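Local coordinates for protein probable enoyl-CoA hydratase/isomerase (Mycobacterium abscessus, PDB 3SWX) that probably acts on enoyl-CoA thioesters as a hydratase or isomerase of the crotonase-like family, at residues I13-Y18 and E49-L54; L54-L59 and Q202-Q207. One frame throughout, in Å; residues are numbered along the deposited sequence.

Contact 1 of 2, residues I13-Y18 and E49-L54; sequences IRRDGY and ETDTDL
Arg15 and Asp51 meet tip to tip across the surface, where the end of strand 11-16 and the turn after it face the turn that follows helix 35-50. Arg15 leaves the strand with CG beside its backbone N (chi1 -75°) and runs straight from CG to NE, so the guanidinium is carried out to the second turn. There NH2 gives a very short bond of 2.5 Å to Asp51 OD1, on the syn lone pair. The bond is bent, 126° at the hydrogen: guanidinium and carboxylate planes lie 55° apart, and OD1 sits out of the guanidinium plane. The salt bridge is therefore single-pronged, not a flat two-pronged pairing. The other oxygen, Asp51 OD2, takes the backbone N of Asp53 at 2.8 Å on its anti lone pair; this Asx turn fixes the carboxylate from its own side. Leu54 crosses the arginine at about a right angle and lays CD2 over one guanidinium face, toward its rim, 3.7 Å from Arg15 NH1. Asp53 brings CB to the guanidinium edge, while its carboxylate stays beyond salt-bridge range and may add to the negative field. At Tyr18, Asp53 O lies in the plane of the ring, at its edge, 3.2 Å from CD1. Tyr18 O receives a CA-H...O contact from Leu54 CA at 3.5 Å. A type I beta turn from Asp51 to Leu54 redirects the chain. The contact joins the 11-16/19-24 hairpin to the helix-to-strand connection of the beta-alpha-beta crossover from strand 19-24 to strand 56-61, part of the crotonase fold.

Contact 2 of 2, residues L54-L59 and Q202-Q207; sequences LRAAVL and QTIARQ
In the crotonase fold helix 193-205 packs on one side of the main sheet, and here its C-terminal end meets the start of strand 56-61. Apolar contact is thin: Arg55 CB rests 4.0 Å from Ala205 CB, and the CG2 of Ile204, anti to its backbone N, comes within 4.5 Å of Ala56 CB. Val58 continues the packing farther along the helix, on Ala197, Ile198 and Ala201. Within the helix end, Gln207 folds back so that NE2 bonds Thr203 O at 2.8 Å from above the carbonyl plane; Thr203 O also accepts from Arg206 N. Gln207 OE1 accepts a hydrogen bond from Asn141 ND2 of the second subunit, which puts this helix end at a subunit interface. Polar contact across the segments comes from Arg55, whose chain is extended from CG to NE and lies along the last turn of the helix. Its NH2 is held by Phe262 O and its NH1 by Ala205 O, so two backbone carbonyls grip the group. The partial negative charge at the helix end would suit a guanidinium. Arg55 NH1 reaches Ala205 O at 2.8 Å, with the oxygen in the guanidinium plane and the nitrogen nearly along the C=O axis (163°).

In the fold
Contacts 1 and 2 lie in series along the chain, their centres 9 Å apart, and share Leu54, which faces Arg15 in contact 1 and leads into strand 56-61 in contact 2. Several direct links join them. Tyr18 O accepts a hydrogen bond from Arg55 N at 2.8 Å, Asp16 O one from Gln202 NE2 at 2.8 Å, and Tyr18 CB packs on Ala205 CB at 3.8 Å. The Tyr18 ring and Arg55 also form a cation-pi pair. The hairpin turn is thus tied both to the residue leading into strand 56-61 and to helix 193-205. Contact 1 is at the surface, whereas contact 2 is buried and borders the second subunit.

Contact 1 of 2, residues I13-Y18 and E49-L54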
loop_
_atom_site.group_PDB
_atom_site.type_symbol
_atom_site.label_atom_id
_atom_site.label_comp_id
_atom_site.label_asym_id
_atom_site.label_seq_id
_atom_site.Cartn_x
_atom_site.Cartn_y
_atom_site.Cartn_z
ATOM N N ILE B 13 1.815 31.293 -14.226
ATOM C CA ILE B 13 1.995 30.225 -15.175
ATOM C C ILE B 13 3.162 30.487 -16.122
ATOM O O ILE B 13 3.303 31.585 -16.661
ATOM C CB ILE B 13 0.678 29.978 -15.959
ATOM C CG1 ILE B 13 -0.357 29.356 -14.998
ATOM C CG2 ILE B 13 0.935 29.086 -17.182
ATOM C CD1 ILE B 13 -1.380 28.471 -15.638
ATOM N N ARG B 14 3.992 29.468 -16.315
ATOM C CA ARG B 14 5.056 29.519 -17.294
ATOM C C ARG B 14 5.143 28.180 -17.983
ATOM O O ARG B 14 4.635 27.174 -17.447
ATOM C CB ARG B 14 6.403 29.810 -16.621
ATOM C CG ARG B 14 6.485 31.127 -15.873
ATOM C CD ARG B 14 7.719 31.180 -15.007
ATOM N NE ARG B 14 7.508 30.543 -13.708
ATOM C CZ ARG B 14 8.473 30.238 -12.839
ATOM N NH1 ARG B 14 9.744 30.476 -13.112
ATOM N NH2 ARG B 14 8.164 29.675 -11.683
ATOM N N ARG B 15 5.796 28.178 -19.149
ATOM C CA ARG B 15 6.102 26.962 -19.911
ATOM C C ARG B 15 7.591 26.810 -20.109
ATOM O O ARG B 15 8.273 27.759 -20.482
ATOM C CB ARG B 15 5.515 27.032 -21.307
ATOM C CG ARG B 15 4.062 26.830 -21.412
ATOM C CD ARG B 15 3.728 26.489 -22.846
ATOM N NE ARG B 15 2.291 26.388 -23.047
ATOM C CZ ARG B 15 1.711 25.674 -24.011
ATOM N NH1 ARG B 15 2.429 24.960 -24.882
ATOM N NH2 ARG B 15 0.398 25.667 -24.095
ATOM N N ASP B 16 8.076 25.601 -19.888
ATOM C CA ASP B 16 9.449 25.233 -20.128
ATOM C C ASP B 16 9.384 24.046 -21.077
ATOM O O ASP B 16 9.372 22.868 -20.657
ATOM C CB ASP B 16 10.109 24.878 -18.788
ATOM C CG ASP B 16 11.579 24.523 -18.913
ATOM O OD1 ASP B 16 12.161 24.711 -19.999
ATOM O OD2 ASP B 16 12.143 24.060 -17.890
ATOM N N GLY B 17 9.294 24.373 -22.369
ATOM C CA GLY B 17 9.139 23.378 -23.434
ATOM C C GLY B 17 7.836 22.604 -23.294
ATOM O O GLY B 17 6.759 23.167 -23.315
ATOM N N TYR B 18 7.951 21.297 -23.109
ATOM C CA TYR B 18 6.792 20.424 -22.920
ATOM C C TYR B 18 6.227 20.444 -21.490
ATOM O O TYR B 18 5.248 19.764 -21.196
ATOM C CB TYR B 18 7.179 18.983 -23.240
ATOM C CG TYR B 18 7.626 18.713 -24.658
ATOM C CD1 TYR B 18 6.775 18.914 -25.717
ATOM C CD2 TYR B 18 8.893 18.208 -24.918
ATOM C CE1 TYR B 18 7.168 18.635 -27.027
ATOM C CE2 TYR B 18 9.307 17.920 -26.228
ATOM C CZ TYR B 18 8.438 18.136 -27.275
ATOM O OH TYR B 18 8.840 17.859 -28.563
ATOM N N GLU B 49 -4.896 19.428 -19.624
ATOM C CA GLU B 49 -5.455 18.159 -20.087
ATOM C C GLU B 49 -5.631 18.106 -21.597
ATOM O O GLU B 49 -5.297 17.119 -22.225
ATOM C CB GLU B 49 -6.818 17.910 -19.393
ATOM C CG GLU B 49 -7.562 16.653 -19.842
ATOM C CD GLU B 49 -6.933 15.376 -19.315
ATOM O OE1 GLU B 49 -6.046 15.464 -18.451
ATOM O OE2 GLU B 49 -7.339 14.283 -19.763
ATOM N N THR B 50 -6.142 19.174 -22.191
ATOM C CA THR B 50 -6.420 19.171 -23.627
ATOM C C THR B 50 -5.290 19.721 -24.530
ATOM O O THR B 50 -5.371 19.620 -25.759
ATOM C CB THR B 50 -7.713 19.937 -23.888
ATOM O OG1 THR B 50 -7.592 21.252 -23.350
ATOM C CG2 THR B 50 -8.884 19.227 -23.202
ATOM N N ASP B 51 -4.244 20.294 -23.942
ATOM C CA ASP B 51 -3.128 20.790 -24.729
ATOM C C ASP B 51 -2.122 19.688 -25.079
ATOM O O ASP B 51 -1.302 19.283 -24.240
ATOM C CB ASP B 51 -2.410 21.892 -23.967
ATOM C CG ASP B 51 -1.411 22.624 -24.829
ATOM O OD1 ASP B 51 -1.170 23.816 -24.573
ATOM O OD2 ASP B 51 -0.894 22.015 -25.786
ATOM N N THR B 52 -2.126 19.252 -26.334
ATOM C CA THR B 52 -1.281 18.134 -26.744
ATOM C C THR B 52 0.226 18.485 -26.822
ATOM O O THR B 52 1.070 17.590 -26.988
ATOM C CB THR B 52 -1.733 17.588 -28.098
ATOM O OG1 THR B 52 -1.597 18.618 -29.070
ATOM C CG2 THR B 52 -3.205 17.124 -28.053
ATOM N N ASP B 53 0.571 19.768 -26.716
ATOM C CA ASP B 53 1.979 20.166 -26.669
ATOM C C ASP B 53 2.590 19.916 -25.283
ATOM O O ASP B 53 3.815 19.960 -25.132
ATOM C CB ASP B 53 2.149 21.654 -26.993
ATOM C CG ASP B 53 1.976 21.968 -28.462
ATOM O OD1 ASP B 53 1.991 21.039 -29.304
ATOM O OD2 ASP B 53 1.838 23.171 -28.772
ATOM N N LEU B 54 1.759 19.669 -24.276
ATOM C CA LEU B 54 2.249 19.544 -22.909
ATOM C C LEU B 54 2.295 18.084 -22.482
ATOM O O LEU B 54 1.350 17.335 -22.702
ATOM C CB LEU B 54 1.404 20.389 -21.963
ATOM C CG LEU B 54 1.428 21.886 -22.299
ATOM C CD1 LEU B 54 0.438 22.674 -21.416
ATOM C CD2 LEU B 54 2.859 22.485 -22.194
#

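Contact 2 of 2, residues L54-L59 and Q202-Q207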
loop_
_atom_site.group_PDB
_atom_site.type_symbol
_atom_site.label_atom_id
_atom_site.label_comp_id
_atom_site.label_asym_id
_atom_site.label_seq_id
_atom_site.Cartn_x
_atom_site.Cartn_y
_atom_site.Cartn_z
ATOM N N LEU B 54 1.759 19.669 -24.276
ATOM C CA LEU B 54 2.249 19.544 -22.909
ATOM C C LEU B 54 2.295 18.084 -22.482
ATOM O O LEU B 54 1.350 17.335 -22.702
ATOM C CB LEU B 54 1.404 20.389 -21.963
ATOM C CG LEU B 54 1.428 21.886 -22.299
ATOM C CD1 LEU B 54 0.438 22.674 -21.416
ATOM C CD2 LEU B 54 2.859 22.485 -22.194
ATOM N N ARG B 55 3.406 17.697 -21.869
ATOM C CA ARG B 55 3.656 16.312 -21.508
ATOM C C ARG B 55 3.733 16.061 -19.999
ATOM O O ARG B 55 3.729 14.907 -19.581
ATOM C CB ARG B 55 4.971 15.859 -22.157
ATOM C CG ARG B 55 4.962 15.933 -23.684
ATOM C CD ARG B 55 6.260 15.435 -24.295
ATOM N NE ARG B 55 6.128 15.349 -25.751
ATOM C CZ ARG B 55 7.000 14.746 -26.566
ATOM N NH1 ARG B 55 8.088 14.161 -26.091
ATOM N NH2 ARG B 55 6.769 14.700 -27.867
ATOM N N ALA B 56 3.850 17.133 -19.214
ATOM C CA ALA B 56 3.969 17.076 -17.755
ATOM C C ALA B 56 3.613 18.439 -17.171
ATOM O O ALA B 56 3.694 19.450 -17.858
ATOM C CB ALA B 56 5.363 16.690 -17.346
ATOM N N ALA B 57 3.188 18.463 -15.918
ATOM C CA ALA B 57 2.893 19.709 -15.237
ATOM C C ALA B 57 3.455 19.676 -13.804
ATOM O O ALA B 57 3.382 18.651 -13.120
ATOM C CB ALA B 57 1.376 20.004 -15.224
ATOM N N VAL B 58 3.961 20.831 -13.369
ATOM C CA VAL B 58 4.557 21.027 -12.049
ATOM C C VAL B 58 3.734 22.078 -11.324
ATOM O O VAL B 58 3.482 23.137 -11.874
ATOM C CB VAL B 58 6.006 21.496 -12.175
ATOM C CG1 VAL B 58 6.561 21.934 -10.837
ATOM C CG2 VAL B 58 6.859 20.377 -12.735
ATOM N N LEU B 59 3.296 21.763 -10.101
ATOM C CA LEU B 59 2.509 22.664 -9.279
ATOM C C LEU B 59 3.267 22.916 -7.973
ATOM O O LEU B 59 3.712 21.970 -7.312
ATOM C CB LEU B 59 1.133 22.057 -8.981
ATOM C CG LEU B 59 0.207 22.834 -8.029
ATOM C CD1 LEU B 59 -0.127 24.221 -8.574
ATOM C CD2 LEU B 59 -1.073 22.019 -7.814
ATOM N N GLN B 202 10.863 17.096 -16.986
ATOM C CA GLN B 202 11.558 17.065 -18.272
ATOM C C GLN B 202 11.964 15.631 -18.653
ATOM O O GLN B 202 11.928 15.263 -19.832
ATOM C CB GLN B 202 12.783 17.986 -18.259
ATOM C CG GLN B 202 12.469 19.473 -18.145
ATOM C CD GLN B 202 11.702 20.047 -19.344
ATOM O OE1 GLN B 202 11.539 19.384 -20.376
ATOM N NE2 GLN B 202 11.206 21.290 -19.191
ATOM N N THR B 203 12.346 14.821 -17.669
ATOM C CA THR B 203 12.679 13.420 -17.959
ATOM C C THR B 203 11.461 12.703 -18.482
ATOM O O THR B 203 11.547 11.965 -19.470
ATOM C CB THR B 203 13.229 12.691 -16.735
ATOM O OG1 THR B 203 14.419 13.366 -16.317
ATOM C CG2 THR B 203 13.571 11.244 -17.075
ATOM N N ILE B 204 10.324 12.962 -17.837
ATOM C CA ILE B 204 9.039 12.411 -18.273
ATOM C C ILE B 204 8.745 12.833 -19.700
ATOM O O ILE B 204 8.324 12.006 -20.530
ATOM C CB ILE B 204 7.882 12.831 -17.327
ATOM C CG1 ILE B 204 8.036 12.138 -15.972
ATOM C CG2 ILE B 204 6.533 12.423 -17.914
ATOM C CD1 ILE B 204 6.988 12.526 -14.940
ATOM N N ALA B 205 9.004 14.111 -19.988
ATOM C CA ALA B 205 8.756 14.680 -21.311
ATOM C C ALA B 205 9.675 14.156 -22.430
ATOM O O ALA B 205 9.359 14.327 -23.610
ATOM C CB ALA B 205 8.797 16.230 -21.242
ATOM N N ARG B 206 10.807 13.545 -22.082
ATOM C CA ARG B 206 11.662 12.882 -23.072
ATOM C C ARG B 206 11.158 11.461 -23.396
ATOM O O ARG B 206 11.628 10.840 -24.349
ATOM C CB ARG B 206 13.127 12.794 -22.594
ATOM C CG ARG B 206 13.826 14.128 -22.386
ATOM C CD ARG B 206 15.340 13.975 -22.224
ATOM N NE ARG B 206 15.694 13.241 -21.011
ATOM C CZ ARG B 206 15.798 13.775 -19.787
ATOM N NH1 ARG B 206 16.140 12.991 -18.772
ATOM N NH2 ARG B 206 15.568 15.075 -19.568
ATOM N N GLN B 207 10.203 10.944 -22.610
ATOM C CA GLN B 207 9.666 9.609 -22.862
ATOM C C GLN B 207 8.464 9.682 -23.807
ATOM O O GLN B 207 7.956 10.768 -24.115
ATOM C CB GLN B 207 9.284 8.932 -21.548
ATOM C CG GLN B 207 10.323 9.158 -20.440
ATOM C CD GLN B 207 11.732 8.781 -20.863
ATOM O OE1 GLN B 207 11.950 7.722 -21.456
ATOM N NE2 GLN B 207 12.692 9.637 -20.548
#